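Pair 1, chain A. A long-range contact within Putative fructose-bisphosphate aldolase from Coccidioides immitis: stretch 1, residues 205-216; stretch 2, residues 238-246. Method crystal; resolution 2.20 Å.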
# COMPACT_ATOMS: atom_id res chain seq x y z
N GLN A 205 -4.68 -26.35 22.87
CA GLN A 205 -4.08 -27.16 23.95
C GLN A 205 -2.59 -26.89 24.04
O GLN A 205 -1.81 -27.55 23.39
CB GLN A 205 -4.33 -28.67 23.74
CG GLN A 205 -5.81 -29.10 23.63
CD GLN A 205 -6.69 -28.66 24.82
OE1 GLN A 205 -6.20 -28.37 25.92
NE2 GLN A 205 -7.99 -28.63 24.59
N LEU A 206 -2.19 -25.89 24.82
CA LEU A 206 -0.80 -25.48 24.89
C LEU A 206 -0.09 -26.17 26.05
O LEU A 206 -0.68 -26.47 27.11
CB LEU A 206 -0.66 -23.94 24.98
CG LEU A 206 -1.49 -23.11 24.00
CD1 LEU A 206 -1.32 -21.62 24.22
CD2 LEU A 206 -1.21 -23.50 22.52
N ASP A 207 1.18 -26.46 25.82
CA ASP A 207 2.01 -27.08 26.84
C ASP A 207 2.78 -25.95 27.50
O ASP A 207 3.89 -25.60 27.08
CB ASP A 207 2.92 -28.11 26.19
CG ASP A 207 3.71 -28.95 27.19
OD1 ASP A 207 3.78 -28.60 28.40
OD2 ASP A 207 4.31 -29.94 26.74
N TYR A 208 2.16 -25.34 28.52
CA TYR A 208 2.74 -24.19 29.22
C TYR A 208 4.01 -24.58 29.96
O TYR A 208 4.94 -23.78 30.08
CB TYR A 208 1.73 -23.58 30.19
CG TYR A 208 0.53 -22.98 29.50
CD1 TYR A 208 0.65 -21.76 28.81
CD2 TYR A 208 -0.73 -23.61 29.51
CE1 TYR A 208 -0.44 -21.18 28.17
CE2 TYR A 208 -1.83 -23.03 28.90
CZ TYR A 208 -1.67 -21.81 28.21
OH TYR A 208 -2.71 -21.21 27.55
N GLU A 209 4.05 -25.82 30.43
CA GLU A 209 5.24 -26.35 31.10
C GLU A 209 6.44 -26.38 30.15
O GLU A 209 7.51 -25.90 30.50
CB GLU A 209 4.96 -27.74 31.71
CG GLU A 209 4.17 -27.65 33.02
CD GLU A 209 3.68 -29.01 33.52
OE1 GLU A 209 4.15 -30.05 32.98
OE2 GLU A 209 2.84 -29.05 34.45
N ARG A 210 6.23 -26.91 28.94
CA ARG A 210 7.24 -26.90 27.89
C ARG A 210 7.72 -25.46 27.67
O ARG A 210 8.92 -25.18 27.67
CB ARG A 210 6.67 -27.48 26.60
CG ARG A 210 7.64 -27.55 25.43
CD ARG A 210 6.96 -28.20 24.21
NE ARG A 210 6.68 -29.61 24.43
CZ ARG A 210 7.57 -30.60 24.24
NH1 ARG A 210 8.80 -30.32 23.81
NH2 ARG A 210 7.22 -31.87 24.47
N LEU A 211 6.76 -24.55 27.52
CA LEU A 211 7.07 -23.15 27.31
C LEU A 211 7.97 -22.58 28.41
O LEU A 211 8.98 -21.99 28.09
CB LEU A 211 5.78 -22.32 27.17
CG LEU A 211 6.00 -20.85 26.88
CD1 LEU A 211 6.82 -20.73 25.57
CD2 LEU A 211 4.64 -20.08 26.82
N GLN A 212 7.61 -22.75 29.69
CA GLN A 212 8.44 -22.21 30.81
C GLN A 212 9.84 -22.85 30.78
O GLN A 212 10.82 -22.14 30.92
CB GLN A 212 7.74 -22.27 32.20
CG GLN A 212 8.51 -21.67 33.48
CD GLN A 212 9.13 -20.21 33.36
OE1 GLN A 212 10.34 -20.05 33.46
NE2 GLN A 212 8.32 -19.20 33.21
N ARG A 213 9.92 -24.16 30.51
CA ARG A 213 11.21 -24.87 30.38
C ARG A 213 12.11 -24.22 29.32
O ARG A 213 13.31 -24.03 29.54
CB ARG A 213 11.00 -26.36 30.03
CG ARG A 213 10.93 -27.27 31.22
CD ARG A 213 10.59 -28.69 30.88
NE ARG A 213 9.62 -29.17 31.87
CZ ARG A 213 8.41 -29.64 31.58
NH1 ARG A 213 8.05 -29.76 30.31
NH2 ARG A 213 7.60 -30.02 32.57
N ILE A 214 11.51 -23.87 28.19
CA ILE A 214 12.18 -23.09 27.14
C ILE A 214 12.63 -21.73 27.64
O ILE A 214 13.78 -21.33 27.48
CB ILE A 214 11.26 -22.96 25.90
CG1 ILE A 214 10.95 -24.35 25.33
CG2 ILE A 214 11.88 -21.99 24.83
CD1 ILE A 214 9.78 -24.38 24.42
N ASN A 215 11.71 -21.02 28.29
CA ASN A 215 11.98 -19.69 28.77
C ASN A 215 13.14 -19.73 29.78
O ASN A 215 14.10 -18.94 29.70
CB ASN A 215 10.73 -19.16 29.43
CG ASN A 215 10.88 -17.76 29.88
OD1 ASN A 215 11.51 -16.97 29.21
ND2 ASN A 215 10.30 -17.44 31.02
N GLU A 216 13.07 -20.69 30.69
CA GLU A 216 14.08 -20.85 31.72
C GLU A 216 15.46 -21.12 31.09
O GLU A 216 16.46 -20.59 31.55
CB GLU A 216 13.67 -21.99 32.65
CG GLU A 216 14.46 -22.08 33.91
CD GLU A 216 14.08 -21.00 34.89
OE1 GLU A 216 12.96 -20.45 34.73
OE2 GLU A 216 14.89 -20.70 35.78
N GLU A 238 -2.06 -14.03 28.78
CA GLU A 238 -1.42 -13.79 30.07
C GLU A 238 -0.49 -14.96 30.45
O GLU A 238 0.64 -14.74 30.84
CB GLU A 238 -2.44 -13.49 31.20
CG GLU A 238 -3.23 -12.15 31.11
CD GLU A 238 -2.34 -10.91 30.83
OE1 GLU A 238 -1.13 -10.93 31.18
OE2 GLU A 238 -2.85 -9.91 30.24
N LYS A 239 -0.97 -16.19 30.28
CA LYS A 239 -0.17 -17.38 30.58
C LYS A 239 1.13 -17.41 29.77
O LYS A 239 2.18 -17.69 30.31
CB LYS A 239 -1.00 -18.65 30.36
CG LYS A 239 -2.04 -18.91 31.46
CD LYS A 239 -2.95 -20.09 31.17
CE LYS A 239 -3.96 -20.20 32.33
NZ LYS A 239 -5.31 -20.72 31.96
N CYS A 240 1.05 -17.08 28.48
CA CYS A 240 2.21 -17.07 27.58
C CYS A 240 3.21 -15.98 27.91
O CYS A 240 4.40 -16.25 27.99
CB CYS A 240 1.78 -16.95 26.11
SG CYS A 240 0.81 -18.34 25.51
N ILE A 241 2.72 -14.76 28.12
CA ILE A 241 3.56 -13.62 28.47
C ILE A 241 4.31 -13.81 29.81
O ILE A 241 5.48 -13.41 29.94
CB ILE A 241 2.71 -12.33 28.53
CG1 ILE A 241 2.14 -12.03 27.12
CG2 ILE A 241 3.52 -11.19 29.12
CD1 ILE A 241 0.97 -11.05 27.10
N GLU A 242 3.63 -14.40 30.80
CA GLU A 242 4.25 -14.75 32.08
C GLU A 242 5.34 -15.80 31.82
O GLU A 242 6.27 -15.90 32.58
CB GLU A 242 3.20 -15.26 33.08
CG GLU A 242 3.78 -16.02 34.33
CD GLU A 242 4.32 -15.10 35.43
OE1 GLU A 242 3.73 -15.08 36.54
OE2 GLU A 242 5.34 -14.39 35.21
N ARG A 243 5.22 -16.57 30.73
CA ARG A 243 6.28 -17.51 30.37
C ARG A 243 7.22 -17.04 29.27
O ARG A 243 7.81 -17.84 28.57
CB ARG A 243 5.71 -18.90 30.12
CG ARG A 243 5.00 -19.44 31.37
CD ARG A 243 4.03 -20.55 31.03
NE ARG A 243 3.52 -21.20 32.23
CZ ARG A 243 2.52 -20.73 32.97
NH1 ARG A 243 1.89 -19.60 32.65
NH2 ARG A 243 2.14 -21.41 34.05
N GLY A 244 7.39 -15.72 29.15
CA GLY A 244 8.49 -15.15 28.37
C GLY A 244 8.10 -14.61 26.99
O GLY A 244 8.93 -14.01 26.30
N VAL A 245 6.85 -14.81 26.58
CA VAL A 245 6.41 -14.32 25.27
C VAL A 245 6.44 -12.81 25.20
O VAL A 245 5.74 -12.14 25.97
CB VAL A 245 5.02 -14.87 24.91
CG1 VAL A 245 4.43 -14.13 23.70
CG2 VAL A 245 5.14 -16.38 24.64
N ALA A 246 7.26 -12.26 24.28
CA ALA A 246 7.40 -10.82 24.17
C ALA A 246 6.89 -10.28 22.85
O ALA A 246 6.86 -9.07 22.65
CB ALA A 246 8.89 -10.40 24.34
O HOH W 1 9.34 -15.14 32.86

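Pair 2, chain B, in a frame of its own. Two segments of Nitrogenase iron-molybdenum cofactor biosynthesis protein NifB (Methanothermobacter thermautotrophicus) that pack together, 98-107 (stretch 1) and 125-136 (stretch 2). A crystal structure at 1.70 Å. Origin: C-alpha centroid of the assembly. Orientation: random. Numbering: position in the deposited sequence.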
# COMPACT_ATOMS: atom_id res chain seq x y z
N THR B 98 -6.30 3.51 -13.26
CA THR B 98 -5.16 4.08 -12.56
C THR B 98 -4.06 4.50 -13.52
O THR B 98 -3.52 5.61 -13.42
CB THR B 98 -4.61 3.05 -11.57
OG1 THR B 98 -5.64 2.73 -10.62
CG2 THR B 98 -3.39 3.61 -10.84
N PHE B 99 -3.69 3.61 -14.44
CA PHE B 99 -2.60 3.91 -15.36
C PHE B 99 -3.02 4.91 -16.42
O PHE B 99 -2.20 5.73 -16.84
CB PHE B 99 -2.10 2.61 -15.99
CG PHE B 99 -1.68 1.57 -14.97
CD1 PHE B 99 -0.38 1.54 -14.50
CD2 PHE B 99 -2.60 0.67 -14.47
CE1 PHE B 99 0.00 0.60 -13.55
CE2 PHE B 99 -2.22 -0.26 -13.53
CZ PHE B 99 -0.93 -0.29 -13.06
N GLU B 100 -4.29 4.89 -16.84
CA GLU B 100 -4.77 5.92 -17.76
C GLU B 100 -4.70 7.30 -17.11
O GLU B 100 -4.30 8.28 -17.75
CB GLU B 100 -6.20 5.62 -18.22
N PHE B 101 -5.06 7.37 -15.82
CA PHE B 101 -5.02 8.64 -15.10
C PHE B 101 -3.60 9.16 -14.97
O PHE B 101 -3.33 10.34 -15.22
CB PHE B 101 -5.67 8.48 -13.72
CG PHE B 101 -5.49 9.67 -12.83
CD1 PHE B 101 -6.27 10.81 -12.99
CD2 PHE B 101 -4.52 9.66 -11.82
CE1 PHE B 101 -6.10 11.92 -12.17
CE2 PHE B 101 -4.34 10.76 -11.00
CZ PHE B 101 -5.14 11.90 -11.17
N PHE B 102 -2.66 8.30 -14.54
CA PHE B 102 -1.30 8.81 -14.39
C PHE B 102 -0.66 9.14 -15.73
O PHE B 102 0.21 10.01 -15.80
CB PHE B 102 -0.45 7.82 -13.59
CG PHE B 102 -0.70 7.89 -12.11
CD1 PHE B 102 -0.51 9.08 -11.42
CD2 PHE B 102 -1.16 6.79 -11.42
CE1 PHE B 102 -0.77 9.16 -10.06
CE2 PHE B 102 -1.41 6.85 -10.06
CZ PHE B 102 -1.22 8.04 -9.38
N LYS B 103 -1.08 8.48 -16.81
CA LYS B 103 -0.60 8.87 -18.13
C LYS B 103 -0.99 10.31 -18.44
O LYS B 103 -0.15 11.12 -18.86
CB LYS B 103 -1.15 7.92 -19.20
CG LYS B 103 -0.42 6.60 -19.34
CD LYS B 103 -1.10 5.68 -20.34
CE LYS B 103 -0.22 4.48 -20.68
NZ LYS B 103 -0.94 3.20 -20.46
N LYS B 104 -2.25 10.66 -18.20
CA LYS B 104 -2.73 12.01 -18.48
C LYS B 104 -2.14 13.02 -17.51
O LYS B 104 -1.83 14.15 -17.89
CB LYS B 104 -4.26 12.05 -18.41
CG LYS B 104 -4.95 11.05 -19.33
CD LYS B 104 -6.44 10.99 -19.04
CE LYS B 104 -7.09 9.79 -19.70
NZ LYS B 104 -7.02 9.88 -21.18
N ALA B 105 -2.00 12.63 -16.23
CA ALA B 105 -1.45 13.55 -15.24
C ALA B 105 0.00 13.89 -15.54
O ALA B 105 0.47 14.99 -15.21
CB ALA B 105 -1.57 12.95 -13.84
N SER B 106 0.72 12.95 -16.17
CA SER B 106 2.09 13.20 -16.61
C SER B 106 2.17 14.42 -17.51
O SER B 106 3.07 15.26 -17.38
CB SER B 106 2.62 11.97 -17.35
OG SER B 106 3.21 11.05 -16.44
N LYS B 107 1.23 14.53 -18.45
CA LYS B 107 1.22 15.67 -19.35
C LYS B 107 0.70 16.92 -18.65
O LYS B 107 1.34 17.98 -18.69
CB LYS B 107 0.37 15.34 -20.58
N ASP B 125 4.74 -7.15 -11.73
CA ASP B 125 4.30 -6.99 -13.11
C ASP B 125 4.15 -5.53 -13.52
O ASP B 125 4.18 -5.24 -14.72
CB ASP B 125 2.98 -7.73 -13.31
CG ASP B 125 3.05 -9.17 -12.83
OD1 ASP B 125 3.87 -9.94 -13.38
OD2 ASP B 125 2.28 -9.53 -11.91
N ARG B 126 3.97 -4.60 -12.58
CA ARG B 126 3.69 -3.21 -12.94
C ARG B 126 4.79 -2.24 -12.53
O ARG B 126 4.68 -1.05 -12.88
CB ARG B 126 2.37 -2.75 -12.31
CG ARG B 126 1.19 -3.55 -12.76
CD ARG B 126 0.92 -3.33 -14.24
NE ARG B 126 -0.47 -3.62 -14.57
CZ ARG B 126 -1.15 -3.06 -15.57
NH1 ARG B 126 -0.58 -2.16 -16.35
NH2 ARG B 126 -2.42 -3.40 -15.78
N ALA B 127 5.83 -2.69 -11.84
CA ALA B 127 6.82 -1.75 -11.30
C ALA B 127 7.46 -0.93 -12.41
O ALA B 127 7.61 0.29 -12.27
CB ALA B 127 7.87 -2.50 -10.50
N ASP B 128 7.82 -1.56 -13.53
CA ASP B 128 8.42 -0.81 -14.63
C ASP B 128 7.49 0.28 -15.13
O ASP B 128 7.91 1.41 -15.38
CB ASP B 128 8.76 -1.76 -15.78
CG ASP B 128 10.00 -2.57 -15.51
OD1 ASP B 128 9.98 -3.80 -15.75
OD2 ASP B 128 11.01 -1.97 -15.08
N GLU B 129 6.20 -0.05 -15.29
CA GLU B 129 5.25 0.92 -15.81
C GLU B 129 5.09 2.10 -14.86
O GLU B 129 4.99 3.26 -15.29
CB GLU B 129 3.91 0.23 -16.05
CG GLU B 129 2.88 1.09 -16.71
CD GLU B 129 1.65 0.29 -17.11
OE1 GLU B 129 0.78 0.85 -17.80
OE2 GLU B 129 1.58 -0.90 -16.74
N LEU B 130 5.02 1.82 -13.55
CA LEU B 130 4.89 2.87 -12.55
C LEU B 130 6.01 3.88 -12.69
O LEU B 130 5.78 5.10 -12.68
CB LEU B 130 4.92 2.27 -11.15
CG LEU B 130 3.68 1.44 -10.83
CD1 LEU B 130 3.72 1.05 -9.37
CD2 LEU B 130 2.46 2.27 -11.17
N ALA B 131 7.25 3.39 -12.81
CA ALA B 131 8.40 4.27 -12.98
C ALA B 131 8.26 5.12 -14.24
O ALA B 131 8.52 6.32 -14.21
CB ALA B 131 9.68 3.43 -13.04
N GLU B 132 7.85 4.50 -15.35
CA GLU B 132 7.73 5.24 -16.60
C GLU B 132 6.66 6.32 -16.53
O GLU B 132 6.73 7.31 -17.27
CB GLU B 132 7.43 4.27 -17.75
CG GLU B 132 8.46 3.17 -17.93
CD GLU B 132 8.24 2.36 -19.20
OE1 GLU B 132 7.52 2.84 -20.09
OE2 GLU B 132 8.79 1.23 -19.29
N LEU B 133 5.65 6.15 -15.67
CA LEU B 133 4.57 7.12 -15.56
C LEU B 133 4.83 8.22 -14.54
O LEU B 133 3.96 9.07 -14.33
CB LEU B 133 3.27 6.40 -15.19
CG LEU B 133 2.79 5.43 -16.26
CD1 LEU B 133 1.58 4.65 -15.78
CD2 LEU B 133 2.49 6.18 -17.54
N GLY B 134 5.99 8.22 -13.89
CA GLY B 134 6.34 9.32 -13.02
C GLY B 134 5.85 9.19 -11.60
O GLY B 134 5.83 10.19 -10.87
N ILE B 135 5.43 7.99 -11.18
CA ILE B 135 5.11 7.78 -9.78
C ILE B 135 6.35 8.01 -8.94
O ILE B 135 7.43 7.48 -9.24
CB ILE B 135 4.55 6.37 -9.57
CG1 ILE B 135 3.27 6.18 -10.38
CG2 ILE B 135 4.20 6.17 -8.09
CD1 ILE B 135 2.24 7.17 -10.03
N ASN B 136 6.22 8.82 -7.89
CA ASN B 136 7.35 9.16 -7.04
C ASN B 136 7.39 8.35 -5.75
O ASN B 136 8.48 8.07 -5.24
CB ASN B 136 7.31 10.64 -6.67
CG ASN B 136 7.25 11.52 -7.87
OD1 ASN B 136 6.25 12.18 -8.10
ND2 ASN B 136 8.35 11.57 -8.63

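Pair 1 and pair 2 share one backbone design: two helices run side by side in nearly the same direction, and the chain of the second turns at a glycine beside the first. In pair 1 the axes approach to 10.1 Å at an angle of 25°; in pair 2 the values are 10.8 Å and 21°. Fourteen central residues superpose with an RMSD of 0.9 Å, and the buried surfaces are almost equal, 462 and 468 Å². Neither pair has a direct hydrogen bond between its stretches, so the fit rests mainly on side-chain packing.

A closely matched landmark on the first helix is an aromatic ring, Y208(A) in pair 1 and F99(B) in pair 2, both pointing toward the partner with chi1 in the m well. A flat ring suits a groove between helices because its face and its edge can both be used. Over a face of Y208(A) lies the aliphatic part of K239(A), with K239(A) CD 4.0 Å from the ring centroid, while C240(A) SG sits at the edge, 4.1 Å from Y208(A) CE1. In pair 2 the position of K239(A) is taken by E129(B), whose CD comes within 3.5 Å of F99(B) CD1. Over one face of F99(B) lies the guanidinium of R126(B), stacked at 9° between planes, with R126(B) CZ 3.6 Å from F99(B) CE2. E129(B) OE2 accepts a hydrogen bond from R126(B) NH1 at 2.5 Å, part of a salt bridge that ties the arginine to its own helix. A longer salt bridge joins K103(B) NZ to E129(B) OE1 at 3.9 Å across the interface.

One turn on, L211(A) matches F102(B). L211(A) CD2 reaches R243(A) CB at 3.7 Å and V245(A) CG2 at 4.3 Å. The larger ring of F102(B) receives I135(B), the counterpart of V245(A), squarely on its face, with I135(B) CD1 3.4 Å from the F102(B) ring centroid.

A striking difference is R243(A) against L133(B), whose CA atoms fall within 0.3 Å. The leucine fills its site with methyls: L133(B) CD1 lies 3.9 Å from F99(B) CD1, at the ring edge, and L133(B) CD2 lies 3.4 Å from K103(B) CG. The arginine covers similar ground with its long aliphatic chain, R243(A) CD packing 3.5 Å from Y208(A) O, while its charged end is anchored by a hydrogen bond from R243(A) NH1 to K239(A) O at 3.0 Å.

G244(A) and G134(B) coincide within 0.4 Å. Both have positive phi, where a CB would jam against the preceding carbonyl, so glycine suits the turn in each. In pair 1 an ideal CB on G244(A) would also clash with N215(A) OD1, at 2.3 Å. N215(A) matches S106(B), two polar residues on the first helix, facing the turn that follows the second. A water bridges N215(A) ND2 (3.1 Å) and E242(A) O (3.2 Å), whereas S106(B) OG makes a weak hydrogen bond to F102(B) O at 3.2 Å within its own helix.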